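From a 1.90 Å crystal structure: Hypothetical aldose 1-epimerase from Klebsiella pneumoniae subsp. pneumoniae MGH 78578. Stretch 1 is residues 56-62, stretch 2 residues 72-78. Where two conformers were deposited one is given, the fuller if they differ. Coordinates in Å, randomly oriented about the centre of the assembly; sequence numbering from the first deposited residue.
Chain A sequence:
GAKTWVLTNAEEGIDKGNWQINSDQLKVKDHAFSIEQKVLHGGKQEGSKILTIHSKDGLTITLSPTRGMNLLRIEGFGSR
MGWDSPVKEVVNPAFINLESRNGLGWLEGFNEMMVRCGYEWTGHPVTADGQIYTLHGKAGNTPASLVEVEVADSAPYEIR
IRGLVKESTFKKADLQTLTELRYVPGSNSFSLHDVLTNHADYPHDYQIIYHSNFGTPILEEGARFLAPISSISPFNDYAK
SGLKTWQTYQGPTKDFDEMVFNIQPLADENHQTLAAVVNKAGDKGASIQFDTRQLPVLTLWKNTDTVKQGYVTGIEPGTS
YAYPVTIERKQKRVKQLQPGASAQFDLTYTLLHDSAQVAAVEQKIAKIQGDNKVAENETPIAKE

Stretch 1 (56-62) KDGLTIT
Stretch 2 (72-78) LRIEGFG

Two neighbouring strands, 72-76 and the segment containing 60-62, run antiparallel at 177°, their axes 4.9 Å apart at closest approach. Leu-72 opens the contact with backbone and side chain: N donates to Thr-62 O at 2.8 Å, and CD1 of its m,t side chain lies 4.0 Å from Thr-62 CG2, although phi/psi of -87/-43 departs from extended geometry. Arg-73 (-165/144) pairs with Thr-62, CA to CA 5.4 Å. Thr-62 N donates to Arg-73 O at 3.0 Å and 170°, while the return bond, Arg-73 N to Thr-62 O, is weak at 3.4 Å; the same carbonyl also accepts from Leu-72 N. The arginine CB points to the face it shares with Thr-62, but the end of its t,t,m chain leads away.

Ile-74 (-127/123) faces Ile-61 in a non-hydrogen-bonded pair, CA to CA 4.7 Å. Their side chains share the apolar face: Ile-74 CD1, reached through m,m, lies 3.6 Å from Ile-61 CG2 (m,t), and Ile-74 CG2 lies 3.8 Å from Leu-59 CD1 (m,t).

Glu-75 (-132/138) forms a hydrogen-bonded pair with Thr-60, CA to CA 5.1 Å, which includes the shortest hydrogen bond across the stretches: Thr-60 N to Glu-75 O, 2.7 Å at 172°. Glu-75 N to Thr-60 O is 2.9 Å. On this polar face, shared with Thr-62 and Arg-73, all threonine chi1 angles are m and Glu-75 is m,t. A water lies 2.9 Å from each of Glu-75 OE1, Thr-60 O and Thr-62 OG1, linking them on this face.

Gly-76 (167/167) ends the strand opposite Leu-59, CA to CA 4.7 Å. An ideal CB here would point toward stretch 1 and clash with Gly-58 O at 2.5 Å, so the close approach relies on glycine. Phe-77 then turns to 52/34; its m ring, chi2 -84°, meets Leu-59 CD2 at its edge, 3.9 Å from CE2. One water accepts from Phe-77 N at 2.9 Å and donates to Gly-58 O at 2.7 Å. Gly-78 (77/17) leaves the contact.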

# COMPACT_ATOMS: atom_id res chain seq x y z
N LYS A 56 -21.80 -29.86 -7.99
CA LYS A 56 -21.53 -31.10 -8.71
C LYS A 56 -22.03 -30.95 -10.17
O LYS A 56 -21.23 -31.15 -11.09
CB LYS A 56 -22.14 -32.33 -8.03
CG LYS A 56 -21.67 -33.66 -8.66
CD LYS A 56 -21.91 -34.88 -7.75
CE LYS A 56 -23.39 -35.08 -7.43
NZ LYS A 56 -23.65 -36.31 -6.64
N ASP A 57 -23.28 -30.49 -10.35
CA ASP A 57 -24.00 -30.46 -11.62
C ASP A 57 -24.56 -29.06 -11.93
O ASP A 57 -25.67 -28.94 -12.42
CB ASP A 57 -25.17 -31.47 -11.51
CG ASP A 57 -26.01 -31.25 -10.23
OD1 ASP A 57 -25.87 -30.19 -9.61
OD2 ASP A 57 -26.79 -32.13 -9.83
N GLY A 58 -23.85 -28.00 -11.58
CA GLY A 58 -24.35 -26.66 -11.77
C GLY A 58 -23.21 -25.73 -12.05
O GLY A 58 -22.27 -26.12 -12.72
N LEU A 59 -23.29 -24.53 -11.50
CA LEU A 59 -22.26 -23.53 -11.67
C LEU A 59 -21.28 -23.58 -10.50
O LEU A 59 -21.70 -23.63 -9.33
CB LEU A 59 -22.85 -22.14 -11.76
CG LEU A 59 -23.78 -21.78 -12.92
CD1 LEU A 59 -24.20 -20.30 -12.82
CD2 LEU A 59 -23.05 -22.10 -14.24
N THR A 60 -20.00 -23.45 -10.82
CA THR A 60 -18.99 -23.26 -9.80
C THR A 60 -18.64 -21.77 -9.87
O THR A 60 -18.25 -21.25 -10.92
CB THR A 60 -17.77 -24.19 -9.97
OG1 THR A 60 -18.20 -25.52 -9.68
CG2 THR A 60 -16.65 -23.80 -8.93
N ILE A 61 -18.89 -21.08 -8.76
CA ILE A 61 -18.81 -19.63 -8.75
C ILE A 61 -17.76 -19.18 -7.75
O ILE A 61 -17.87 -19.50 -6.54
CB ILE A 61 -20.17 -19.01 -8.30
CG1 ILE A 61 -21.30 -19.44 -9.27
CG2 ILE A 61 -20.03 -17.46 -8.15
CD1 ILE A 61 -22.75 -19.02 -8.78
N THR A 62 -16.76 -18.44 -8.24
CA THR A 62 -15.65 -17.98 -7.40
C THR A 62 -15.68 -16.51 -7.32
O THR A 62 -15.73 -15.83 -8.35
CB THR A 62 -14.29 -18.42 -7.97
OG1 THR A 62 -14.28 -19.84 -8.08
CG2 THR A 62 -13.13 -17.95 -7.07
N LEU A 72 -14.75 -13.75 -9.90
CA LEU A 72 -13.53 -14.13 -10.63
C LEU A 72 -13.81 -15.02 -11.83
O LEU A 72 -13.28 -14.81 -12.93
CB LEU A 72 -12.58 -14.86 -9.69
CG LEU A 72 -12.03 -14.11 -8.45
CD1 LEU A 72 -10.80 -14.84 -7.87
CD2 LEU A 72 -11.67 -12.72 -8.69
N ARG A 73 -14.68 -15.99 -11.63
CA ARG A 73 -14.95 -17.00 -12.64
C ARG A 73 -16.23 -17.76 -12.32
O ARG A 73 -16.60 -17.97 -11.16
CB ARG A 73 -13.76 -17.96 -12.77
CG ARG A 73 -13.88 -19.03 -13.83
CD ARG A 73 -12.60 -19.95 -13.81
NE ARG A 73 -11.46 -19.28 -14.44
CZ ARG A 73 -10.21 -19.73 -14.42
NH1 ARG A 73 -9.88 -20.85 -13.79
NH2 ARG A 73 -9.27 -19.04 -15.05
N ILE A 74 -16.94 -18.11 -13.40
CA ILE A 74 -18.17 -18.91 -13.33
C ILE A 74 -17.96 -20.06 -14.31
O ILE A 74 -17.65 -19.80 -15.45
CB ILE A 74 -19.39 -18.13 -13.78
CG1 ILE A 74 -19.50 -16.73 -13.12
CG2 ILE A 74 -20.66 -18.98 -13.55
CD1 ILE A 74 -19.77 -16.78 -11.65
N GLU A 75 -18.05 -21.32 -13.85
CA GLU A 75 -17.79 -22.49 -14.67
C GLU A 75 -18.91 -23.50 -14.51
O GLU A 75 -19.34 -23.79 -13.40
CB GLU A 75 -16.48 -23.24 -14.28
CG GLU A 75 -15.19 -22.39 -14.16
CD GLU A 75 -14.07 -22.99 -13.22
OE1 GLU A 75 -14.15 -22.95 -11.93
OE2 GLU A 75 -13.05 -23.46 -13.79
N GLY A 76 -19.33 -24.09 -15.63
CA GLY A 76 -20.32 -25.15 -15.60
C GLY A 76 -20.87 -25.44 -16.98
O GLY A 76 -20.64 -24.68 -17.93
N PHE A 77 -21.57 -26.56 -17.07
CA PHE A 77 -22.25 -26.97 -18.29
C PHE A 77 -21.35 -26.98 -19.54
O PHE A 77 -21.81 -26.66 -20.63
CB PHE A 77 -23.48 -26.08 -18.49
CG PHE A 77 -24.43 -26.09 -17.32
CD1 PHE A 77 -25.39 -27.10 -17.19
CD2 PHE A 77 -24.35 -25.11 -16.31
CE1 PHE A 77 -26.29 -27.12 -16.11
CE2 PHE A 77 -25.23 -25.13 -15.21
CZ PHE A 77 -26.21 -26.15 -15.12
N GLY A 78 -20.07 -27.31 -19.36
CA GLY A 78 -19.12 -27.37 -20.47
C GLY A 78 -18.62 -26.02 -20.96
O GLY A 78 -18.07 -25.92 -22.04
O HOH W 1 -22.19 -28.05 -14.65
O HOH W 2 -19.45 -26.48 -12.12
O HOH W 3 -15.42 -20.77 -10.56